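Local structure of acyl-CoA synthetase (AMP-forming)/AMP-acid ligase II-like protein (Dyadobacter fermentans, 4GS5) at residues Y202-L205 against P206-Y210; V258-L262 against D263-Q267. The protein probably activates medium-chain fatty acids or related carboxylates by adenylation and joins them to coenzyme A, as in AMP-forming ligases of its family. All coordinates share one frame; numbering follows the deposited sequence.

Contact 1: Y202-L205 against P206-Y210. With EDO (1,2-ethanediol), chain X.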
ATOM      1  N   TYR A 202      -6.303   3.390  -8.078  1.00 26.63           N
ATOM      2  CA  TYR A 202      -5.750   2.072  -8.361  1.00 24.91           C
ATOM      3  C   TYR A 202      -6.747   1.366  -9.275  1.00 24.36           C
ATOM      4  O   TYR A 202      -7.902   1.196  -8.906  1.00 27.28           O
ATOM      5  CB  TYR A 202      -5.584   1.279  -7.068  1.00 18.15           C
ATOM      6  CG  TYR A 202      -4.500   1.799  -6.126  1.00 22.77           C
ATOM      7  CD1 TYR A 202      -3.164   1.422  -6.280  1.00 21.28           C
ATOM      8  CD2 TYR A 202      -4.824   2.627  -5.069  1.00 24.81           C
ATOM      9  CE1 TYR A 202      -2.180   1.877  -5.394  1.00 21.27           C
ATOM     10  CE2 TYR A 202      -3.853   3.087  -4.178  1.00 25.32           C
ATOM     11  CZ  TYR A 202      -2.541   2.708  -4.346  1.00 25.46           C
ATOM     12  OH  TYR A 202      -1.601   3.180  -3.465  1.00 29.17           O
ATOM     13  N   VAL A 203      -6.304   0.944 -10.453  1.00 26.20           N
ATOM     14  CA  VAL A 203      -7.173   0.249 -11.394  1.00 23.49           C
ATOM     15  C   VAL A 203      -7.057  -1.265 -11.205  1.00 23.53           C
ATOM     16  O   VAL A 203      -5.968  -1.830 -11.294  1.00 25.00           O
ATOM     17  CB  VAL A 203      -6.839   0.634 -12.841  1.00 24.38           C
ATOM     18  CG1 VAL A 203      -7.754  -0.088 -13.836  1.00 29.79           C
ATOM     19  CG2 VAL A 203      -6.942   2.165 -13.025  1.00 27.91           C
ATOM     20  N   PHE A 204      -8.184  -1.912 -10.928  1.00 27.38           N
ATOM     21  CA  PHE A 204      -8.217  -3.357 -10.683  1.00 27.52           C
ATOM     22  C   PHE A 204      -7.672  -4.179 -11.852  1.00 30.36           C
ATOM     23  O   PHE A 204      -8.048  -3.971 -13.002  1.00 29.80           O
ATOM     24  CB  PHE A 204      -9.651  -3.810 -10.366  1.00 29.51           C
ATOM     25  CG  PHE A 204     -10.140  -3.370  -9.008  1.00 30.89           C
ATOM     26  CD1 PHE A 204      -9.581  -3.907  -7.840  1.00 25.40           C
ATOM     27  CD2 PHE A 204     -11.135  -2.400  -8.895  1.00 28.80           C
ATOM     28  CE1 PHE A 204     -10.018  -3.495  -6.585  1.00 25.12           C
ATOM     29  CE2 PHE A 204     -11.584  -1.971  -7.642  1.00 26.88           C
ATOM     30  CZ  PHE A 204     -11.039  -2.520  -6.485  1.00 28.88           C
ATOM     31  N   LEU A 205      -6.780  -5.116 -11.542  1.00 30.79           N
ATOM     32  CA  LEU A 205      -6.280  -6.063 -12.530  1.00 30.32           C
ATOM     33  C   LEU A 205      -7.412  -6.972 -13.016  1.00 35.46           C
ATOM     34  O   LEU A 205      -8.375  -7.215 -12.294  1.00 32.70           O
ATOM     35  CB  LEU A 205      -5.162  -6.910 -11.916  1.00 30.57           C
ATOM     36  CG  LEU A 205      -3.864  -6.165 -11.618  1.00 35.96           C
ATOM     37  CD1 LEU A 205      -2.952  -7.003 -10.726  1.00 39.22           C
ATOM     38  CD2 LEU A 205      -3.168  -5.796 -12.906  1.00 35.81           C
ATOM     39  N   PRO A 206      -7.293  -7.490 -14.245  1.00 44.71           N
ATOM     40  CA  PRO A 206      -8.373  -8.330 -14.777  1.00 46.51           C
ATOM     41  C   PRO A 206      -8.488  -9.627 -13.970  1.00 38.58           C
ATOM     42  O   PRO A 206      -7.473 -10.171 -13.535  1.00 40.50           O
ATOM     43  CB  PRO A 206      -7.907  -8.633 -16.204  1.00 49.75           C
ATOM     44  CG  PRO A 206      -6.389  -8.586 -16.116  1.00 46.32           C
ATOM     45  CD  PRO A 206      -6.075  -7.532 -15.082  1.00 44.76           C
ATOM     46  N   GLY A 207      -9.707 -10.102 -13.761  1.00 33.00           N
ATOM     47  CA  GLY A 207      -9.920 -11.343 -13.039  1.00 39.33           C
ATOM     48  C   GLY A 207     -10.159 -11.134 -11.559  1.00 40.05           C
ATOM     49  O   GLY A 207     -10.502 -12.071 -10.843  1.00 42.70           O
ATOM     50  N   ILE A 208      -9.978  -9.903 -11.100  1.00 36.56           N
ATOM     51  CA  ILE A 208     -10.279  -9.552  -9.724  1.00 35.62           C
ATOM     52  C   ILE A 208     -11.745  -9.139  -9.593  1.00 35.48           C
ATOM     53  O   ILE A 208     -12.217  -8.273 -10.326  1.00 34.14           O
ATOM     54  CB  ILE A 208      -9.394  -8.382  -9.244  1.00 32.94           C
ATOM     55  CG1 ILE A 208      -7.913  -8.751  -9.321  1.00 36.56           C
ATOM     56  CG2 ILE A 208      -9.756  -7.976  -7.829  1.00 33.07           C
ATOM     57  CD1 ILE A 208      -7.523  -9.975  -8.458  1.00 38.54           C
ATOM     58  N   GLN A 209     -12.469  -9.763  -8.669  1.00 34.93           N
ATOM     59  CA  GLN A 209     -13.815  -9.304  -8.322  1.00 37.58           C
ATOM     60  C   GLN A 209     -13.673  -8.434  -7.077  1.00 37.90           C
ATOM     61  O   GLN A 209     -12.857  -8.737  -6.195  1.00 35.83           O
ATOM     62  CB  GLN A 209     -14.753 -10.489  -8.052  1.00 43.97           C
ATOM     63  CG  GLN A 209     -14.978 -11.394  -9.259  1.00 56.33           C
ATOM     64  CD  GLN A 209     -14.360 -12.777  -9.080  1.00 69.33           C
ATOM     65  OE1 GLN A 209     -13.517 -13.204  -9.875  1.00 74.07           O
ATOM     66  NE2 GLN A 209     -14.778 -13.484  -8.029  1.00 71.49           N
ATOM     67  N   TYR A 210     -14.454  -7.359  -7.004  1.00 33.27           N
ATOM     68  CA  TYR A 210     -14.262  -6.335  -5.967  1.00 28.87           C
ATOM     69  C   TYR A 210     -15.587  -5.737  -5.513  1.00 32.63           C
ATOM     70  O   TYR A 210     -16.596  -5.824  -6.215  1.00 32.41           O
ATOM     71  CB  TYR A 210     -13.326  -5.224  -6.466  1.00 25.72           C
ATOM     72  CG  TYR A 210     -13.705  -4.699  -7.837  1.00 28.83           C
ATOM     73  CD1 TYR A 210     -14.674  -3.709  -7.976  1.00 33.21           C
ATOM     74  CD2 TYR A 210     -13.109  -5.202  -8.992  1.00 27.75           C
ATOM     75  CE1 TYR A 210     -15.040  -3.231  -9.227  1.00 35.85           C
ATOM     76  CE2 TYR A 210     -13.470  -4.725 -10.255  1.00 29.98           C
ATOM     77  CZ  TYR A 210     -14.430  -3.738 -10.356  1.00 35.62           C
ATOM     78  OH  TYR A 210     -14.796  -3.262 -11.591  1.00 41.50           O
TER
HETATM   79  C1  EDO X 423      -5.946 -12.285 -17.227  1.00 54.42           C
HETATM   80  O1  EDO X 423      -4.748 -12.373 -18.001  1.00 57.32           O
HETATM   81  C2  EDO X 423      -5.587 -12.521 -15.768  1.00 53.13           C
HETATM   82  O2  EDO X 423      -6.761 -12.456 -14.944  1.00 53.82           O
HETATM   83  O   HOH W   1     -11.016  -6.823 -12.352  1.00 34.74           O
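Tyr210 lays its ring over one face of Phe204 in an offset stack, the centroids 4.0 Å apart and the planes within 4° of parallel. Followed outward from the backbone, the tyrosine crosses the phenylalanine obliquely. Its CB sits over the far rim, 3.5 Å from Phe204 CZ, and makes a CH-pi contact with that ring. Next, Tyr210 CG lies over the same face, offset toward the rim near Phe204 CE2. Tyr210 CD1 is 3.6 Å from Phe204 CE2, and CE1 sits more loosely against Phe204 CE2 and CD2. On the other branch Tyr210 CD2 comes within 3.4 Å of Phe204 CD2; CE2 reaches toward Phe204 CG and CB, while CZ lies beside Phe204 CD2. The first torsion of Tyr210, 49°, sets CG between its own backbone N and carbonyl carbon, and from there the ring lies flat on its partner. Between the stacked residues the chain reverses through a type II beta turn from Leu205 to Ile208, linking strand 202-204 to strand 209-212. Gly207 takes its third position, with a positive phi of 93° where a side chain would press on the preceding carbonyl oxygen. The closing bond from Ile208 N to Leu205 O is weak at 3.3 Å, but a water donates to both Leu205 O and Ile208 O. With an alanine in place of Phe204, Tyr210 is likely to lose its stacking partner on this face, and a gap would open beside Ile208 CG2. Phe243 also meets the Phe204 ring. On the outer side of the turn, Pro206 O accepts a hydrogen bond from a 1,2-ethanediol, probably a crystallisation additive.

Contact 2: V258-L262 against D263-Q267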
ATOM      1  N   VAL A 258     -19.636  15.817   3.470  1.00 31.44           N
ATOM      2  CA  VAL A 258     -18.235  16.212   3.605  1.00 22.52           C
ATOM      3  C   VAL A 258     -17.464  15.179   4.469  1.00 26.25           C
ATOM      4  O   VAL A 258     -17.811  14.927   5.621  1.00 27.84           O
ATOM      5  CB  VAL A 258     -18.088  17.612   4.227  1.00 27.38           C
ATOM      6  CG1 VAL A 258     -16.610  17.905   4.526  1.00 29.01           C
ATOM      7  CG2 VAL A 258     -18.651  18.685   3.278  1.00 26.92           C
ATOM      8  N   LYS A 259     -16.433  14.569   3.896  1.00 27.72           N
ATOM      9  CA  LYS A 259     -15.657  13.579   4.633  1.00 28.07           C
ATOM     10  C   LYS A 259     -14.650  14.278   5.542  1.00 27.63           C
ATOM     11  O   LYS A 259     -13.900  15.151   5.101  1.00 29.92           O
ATOM     12  CB  LYS A 259     -14.938  12.633   3.666  1.00 30.36           C
ATOM     13  CG  LYS A 259     -15.674  11.327   3.397  1.00 42.00           C
ATOM     14  CD  LYS A 259     -16.818  11.475   2.422  1.00 47.53           C
ATOM     15  CE  LYS A 259     -17.524  10.123   2.200  1.00 50.52           C
ATOM     16  NZ  LYS A 259     -16.784   9.199   1.275  1.00 50.78           N
ATOM     17  N   ILE A 260     -14.638  13.878   6.808  1.00 23.09           N
ATOM     18  CA  ILE A 260     -13.760  14.469   7.813  1.00 26.65           C
ATOM     19  C   ILE A 260     -12.944  13.386   8.520  1.00 25.22           C
ATOM     20  O   ILE A 260     -13.504  12.413   9.042  1.00 25.54           O
ATOM     21  CB  ILE A 260     -14.590  15.225   8.881  1.00 21.04           C
ATOM     22  CG1 ILE A 260     -15.272  16.441   8.245  1.00 22.70           C
ATOM     23  CG2 ILE A 260     -13.707  15.683  10.045  1.00 21.11           C
ATOM     24  CD1 ILE A 260     -16.388  17.018   9.167  1.00 27.97           C
ATOM     25  N   VAL A 261     -11.630  13.566   8.544  1.00 25.89           N
ATOM     26  CA  VAL A 261     -10.725  12.606   9.184  1.00 27.59           C
ATOM     27  C   VAL A 261     -10.559  13.017  10.649  1.00 30.75           C
ATOM     28  O   VAL A 261     -10.116  14.135  10.936  1.00 26.36           O
ATOM     29  CB  VAL A 261      -9.357  12.558   8.471  1.00 29.07           C
ATOM     30  CG1 VAL A 261      -8.452  11.468   9.088  1.00 33.62           C
ATOM     31  CG2 VAL A 261      -9.523  12.321   6.961  1.00 27.19           C
ATOM     32  N   LEU A 262     -10.935  12.135  11.579  1.00 24.42           N
ATOM     33  CA  LEU A 262     -10.993  12.544  12.985  1.00 28.15           C
ATOM     34  C   LEU A 262      -9.651  13.017  13.550  1.00 28.80           C
ATOM     35  O   LEU A 262      -9.589  14.051  14.213  1.00 31.49           O
ATOM     36  CB  LEU A 262     -11.584  11.442  13.862  1.00 28.62           C
ATOM     37  CG  LEU A 262     -13.073  11.185  13.582  1.00 27.50           C
ATOM     38  CD1 LEU A 262     -13.519   9.893  14.280  1.00 28.72           C
ATOM     39  CD2 LEU A 262     -13.949  12.382  13.998  1.00 28.26           C
ATOM     40  N   ASP A 263      -8.582  12.281  13.281  1.00 29.18           N
ATOM     41  CA  ASP A 263      -7.290  12.648  13.852  1.00 37.18           C
ATOM     42  C   ASP A 263      -6.763  13.948  13.241  1.00 37.42           C
ATOM     43  O   ASP A 263      -6.011  14.677  13.882  1.00 38.82           O
ATOM     44  CB  ASP A 263      -6.262  11.500  13.779  1.00 41.83           C
ATOM     45  CG  ASP A 263      -5.664  11.308  12.390  1.00 52.09           C
ATOM     46  OD1 ASP A 263      -4.423  11.405  12.254  1.00 53.42           O
ATOM     47  OD2 ASP A 263      -6.423  11.029  11.435  1.00 56.81           O
ATOM     48  N   GLN A 264      -7.180  14.253  12.016  1.00 32.43           N
ATOM     49  CA  GLN A 264      -6.769  15.516  11.394  1.00 36.39           C
ATOM     50  C   GLN A 264      -7.481  16.692  12.034  1.00 33.73           C
ATOM     51  O   GLN A 264      -6.873  17.725  12.309  1.00 31.84           O
ATOM     52  CB  GLN A 264      -7.013  15.509   9.885  1.00 37.58           C
ATOM     53  CG  GLN A 264      -6.085  14.580   9.136  1.00 45.82           C
ATOM     54  CD  GLN A 264      -6.284  14.642   7.635  1.00 57.24           C
ATOM     55  OE1 GLN A 264      -7.114  15.408   7.130  1.00 57.35           O
ATOM     56  NE2 GLN A 264      -5.517  13.830   6.906  1.00 61.77           N
ATOM     57  N   ILE A 265      -8.778  16.550  12.260  1.00 33.52           N
ATOM     58  CA  ILE A 265      -9.497  17.627  12.926  1.00 27.97           C
ATOM     59  C   ILE A 265      -8.979  17.771  14.362  1.00 30.68           C
ATOM     60  O   ILE A 265      -8.859  18.887  14.878  1.00 30.24           O
ATOM     61  CB  ILE A 265     -11.048  17.470  12.838  1.00 31.67           C
ATOM     62  CG1 ILE A 265     -11.723  18.762  13.279  1.00 34.30           C
ATOM     63  CG2 ILE A 265     -11.556  16.293  13.645  1.00 29.13           C
ATOM     64  CD1 ILE A 265     -11.509  19.891  12.283  1.00 39.14           C
ATOM     65  N   ASP A 266      -8.617  16.643  14.984  1.00 31.62           N
ATOM     66  CA  ASP A 266      -8.052  16.666  16.335  1.00 32.85           C
ATOM     67  C   ASP A 266      -6.773  17.508  16.378  1.00 37.56           C
ATOM     68  O   ASP A 266      -6.580  18.298  17.306  1.00 36.24           O
ATOM     69  CB  ASP A 266      -7.751  15.252  16.832  1.00 36.15           C
ATOM     70  CG  ASP A 266      -8.914  14.629  17.580  1.00 39.85           C
ATOM     71  OD1 ASP A 266      -9.912  15.337  17.833  1.00 40.69           O
ATOM     72  OD2 ASP A 266      -8.826  13.432  17.935  1.00 42.39           O
ATOM     73  N   GLN A 267      -5.905  17.341  15.375  1.00 35.46           N
ATOM     74  CA  GLN A 267      -4.640  18.082  15.331  1.00 38.11           C
ATOM     75  C   GLN A 267      -4.906  19.577  15.223  1.00 35.35           C
ATOM     76  O   GLN A 267      -4.225  20.380  15.847  1.00 37.40           O
ATOM     77  CB  GLN A 267      -3.741  17.634  14.162  1.00 40.37           C
ATOM     78  CG  GLN A 267      -3.353  16.151  14.177  1.00 49.67           C
ATOM     79  CD  GLN A 267      -2.457  15.757  12.999  1.00 60.02           C
ATOM     80  OE1 GLN A 267      -2.178  16.570  12.113  1.00 60.75           O
ATOM     81  NE2 GLN A 267      -2.002  14.503  12.993  1.00 63.41           N
TER
HETATM   82  O   HOH W   2     -10.365  16.099   7.560  1.00 29.53           O
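The carbonyl oxygen of Val261 receives two backbone N-H groups from the first turn of the helix that follows it. The bond from Ile265 N is 3.1 Å long and nearly straight, 166° at the hydrogen; that from Gln264 N is weak and bent. Val261 thus occupies the N-cap position, where an extended strand passes directly into a helix, with Leu262 already in helical geometry. One residue on, Asp266 N bonds to Leu262 O at 2.9 Å and continues the helical pattern.

The close-fitting part lies on the buried side. Ile265 CG2, set between the backbone N and the carbonyl carbon, lies 3.0 Å from Leu262 O and, more loosely, 4.2 Å from Ile260 CG2. The CG1 branch of Ile265, anti to the backbone N (chi1 -168°), leads away from the strand.

The opposite character belongs to Val261 and Gln264. The glutamine chain, extended beyond CG, crosses the valine obliquely, its CD 3.8 Å from Val261 CB; the contact is between the valine's carbons and the glutamine's aliphatic stem and amide carbon. A water accepts from Val261 N and donates only weakly to Gln264 OE1, a slack bridge beside an exposed side chain. The tight spot on this side is Asp263, which lies alongside Val261 and points the same way, with OD2 3.1 Å from Val261 CG1; that oxygen is hydrogen-bonded to Asn251 ND2.

Strand 258-261 pairs antiparallel with strand 252-255. The axes of the short segments 258-261 and 263-267 make an angle of 69° and pass 6.9 Å apart. Beneath the helix start, Leu262 and Ile265 both rest on Leu296 of strand 295-301, while Asp266 OD1 takes a hydrogen bond from Cys284 N of strand 282-289.

How the contacts relate
Both contacts are local changes of direction, and contact 1 closes before contact 2 opens along the chain. Their centres are 30 Å apart and their nearest atoms about 15 Å, with no touch between them. Contact 1 turns between strands 202-204 and 209-212, in the part of the fold matched to the AMP-binding family; contact 2 passes from the two-stranded pairing of 252-255 with 258-261 into helix 262-276. They share no strand or helix. In this family a large N-terminal portion is followed by a small, mobile C-terminal domain, and the separation is consistent with the two contacts belonging to those different bodies.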